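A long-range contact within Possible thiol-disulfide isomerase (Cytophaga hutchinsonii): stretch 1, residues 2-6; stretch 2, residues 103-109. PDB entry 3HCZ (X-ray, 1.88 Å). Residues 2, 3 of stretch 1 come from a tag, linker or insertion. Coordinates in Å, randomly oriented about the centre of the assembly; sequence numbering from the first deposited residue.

Stretch 1 2-6: NAPLL
Stretch 2, residues 103-109: FKITYDI

Stretch 1 is an extended segment without regular secondary structure; phi/psi stays near -70/150 from Ala3 to Leu5. It lies beside a weakly bonded helix, about 103-107, in stretch 2. Tyr107 N donates to Phe103 O at 3.2 Å. Asp108 then leaves the helix with positive phi (52/45), and Ile109 N bonds Phe103 O at 3.0 Å. Across the contact, Asn2 CA is 6.1 Å from Ile105 CA, and Leu5 CA is 7.4 Å from Tyr107 CA. The contact buries 281 Å² in total.

Asn2, a tag residue, covers the most surface. Its CA-to-CB bond points toward stretch 2; chi1 is p (50°), chi2 -44°. This places ND2 2.7 Å from Ile105 O and 3.4 Å from Asp108 OD1. Its CB lies 3.9 Å from Ile105 CG2.

Leu5 is next. Its CA-to-CB bond points toward stretch 2; the rotamer is m,t. Its CD1 meets Tyr107 CD2 at 3.5 Å, an apolar contact oblique to the ring. The Tyr107 CA-to-CB bond points away (chi1 -90°, chi2 96°), but its ring comes nearer.

The Asp108 CA-to-CB bond (chi1 m, chi2 -66°) points toward stretch 1. Two waters link its carboxylate to that backbone. Water 2 accepts from Leu5 N (2.8 Å) and donates to Asp108 OD2 (3.0 Å). Water 1 lies 2.7 Å from Ala3 O and 2.8 Å from Asp108 OD2.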

# COMPACT_ATOMS: atom_id res chain seq x y z
N ASN A 2 0.34 18.08 11.53
CA ASN A 2 1.05 17.15 10.60
C ASN A 2 1.74 17.92 9.46
O ASN A 2 1.11 18.65 8.68
CB ASN A 2 0.09 16.10 10.04
CG ASN A 2 -1.17 16.75 9.46
OD1 ASN A 2 -1.76 17.65 10.07
ND2 ASN A 2 -1.58 16.31 8.27
N ALA A 3 3.06 17.78 9.40
CA ALA A 3 3.81 18.15 8.23
C ALA A 3 3.47 17.09 7.15
O ALA A 3 3.20 15.91 7.48
CB ALA A 3 5.31 18.17 8.55
N PRO A 4 3.43 17.51 5.86
CA PRO A 4 3.29 16.57 4.73
C PRO A 4 4.49 15.59 4.69
O PRO A 4 5.56 15.93 5.16
CB PRO A 4 3.35 17.49 3.52
CG PRO A 4 4.05 18.71 4.00
CD PRO A 4 3.60 18.89 5.40
N LEU A 5 4.30 14.42 4.11
CA LEU A 5 5.36 13.39 4.05
C LEU A 5 6.45 13.75 3.05
O LEU A 5 6.21 14.47 2.06
CB LEU A 5 4.77 12.03 3.74
CG LEU A 5 3.67 11.57 4.69
CD1 LEU A 5 3.27 10.16 4.31
CD2 LEU A 5 4.16 11.60 6.13
N LEU A 6 7.67 13.32 3.35
CA LEU A 6 8.83 13.69 2.53
C LEU A 6 9.59 12.43 2.05
O LEU A 6 9.66 11.44 2.79
CB LEU A 6 9.78 14.58 3.34
CG LEU A 6 9.23 15.91 3.87
CD1 LEU A 6 10.26 16.68 4.74
CD2 LEU A 6 8.87 16.77 2.68
N PHE A 103 -6.40 8.71 8.83
CA PHE A 103 -5.83 8.72 7.45
C PHE A 103 -5.59 10.13 6.92
O PHE A 103 -4.65 10.38 6.15
CB PHE A 103 -6.66 7.90 6.46
CG PHE A 103 -6.69 6.43 6.78
CD1 PHE A 103 -5.62 5.63 6.47
CD2 PHE A 103 -7.81 5.87 7.37
CE1 PHE A 103 -5.61 4.26 6.77
CE2 PHE A 103 -7.82 4.51 7.67
CZ PHE A 103 -6.74 3.69 7.36
N LYS A 104 -6.42 11.05 7.37
CA LYS A 104 -6.24 12.46 7.03
C LYS A 104 -5.09 13.15 7.74
O LYS A 104 -4.26 13.76 7.08
CB LYS A 104 -7.52 13.22 7.26
CG LYS A 104 -8.24 13.53 5.97
CD LYS A 104 -9.40 12.60 5.78
CE LYS A 104 -10.62 13.43 5.48
NZ LYS A 104 -11.79 12.54 5.38
N ILE A 105 -5.00 13.04 9.06
CA ILE A 105 -3.87 13.67 9.75
C ILE A 105 -2.55 12.99 9.35
O ILE A 105 -1.62 13.65 8.90
CB ILE A 105 -4.01 13.71 11.31
CG1 ILE A 105 -5.18 14.61 11.73
CG2 ILE A 105 -2.63 14.08 12.01
CD1 ILE A 105 -5.46 14.65 13.24
N THR A 106 -2.48 11.67 9.51
CA THR A 106 -1.20 10.98 9.36
C THR A 106 -0.70 10.87 7.89
O THR A 106 0.50 11.04 7.63
CB THR A 106 -1.22 9.62 10.11
OG1 THR A 106 -1.65 9.84 11.47
CG2 THR A 106 0.16 9.00 10.14
N TYR A 107 -1.59 10.58 6.95
CA TYR A 107 -1.19 10.27 5.56
C TYR A 107 -1.79 11.19 4.51
O TYR A 107 -1.51 11.03 3.31
CB TYR A 107 -1.47 8.79 5.22
CG TYR A 107 -0.31 7.86 5.54
CD1 TYR A 107 -0.27 7.14 6.75
CD2 TYR A 107 0.76 7.71 4.63
CE1 TYR A 107 0.83 6.29 7.04
CE2 TYR A 107 1.84 6.86 4.92
CZ TYR A 107 1.84 6.14 6.12
OH TYR A 107 2.89 5.30 6.40
N ASP A 108 -2.58 12.17 4.94
CA ASP A 108 -3.26 13.09 4.02
C ASP A 108 -4.05 12.41 2.91
O ASP A 108 -3.98 12.80 1.74
CB ASP A 108 -2.25 14.09 3.44
CG ASP A 108 -1.72 15.02 4.51
OD1 ASP A 108 -2.53 15.83 5.03
OD2 ASP A 108 -0.52 14.93 4.87
N ILE A 109 -4.83 11.39 3.29
CA ILE A 109 -5.67 10.66 2.34
C ILE A 109 -7.01 11.37 2.12
O ILE A 109 -7.86 11.40 3.02
CB ILE A 109 -5.92 9.18 2.79
CG1 ILE A 109 -4.60 8.47 3.13
CG2 ILE A 109 -6.69 8.43 1.71
CD1 ILE A 109 -3.64 8.31 1.91
O HOH W 1 1.18 14.16 6.94
O HOH W 2 1.74 14.09 3.05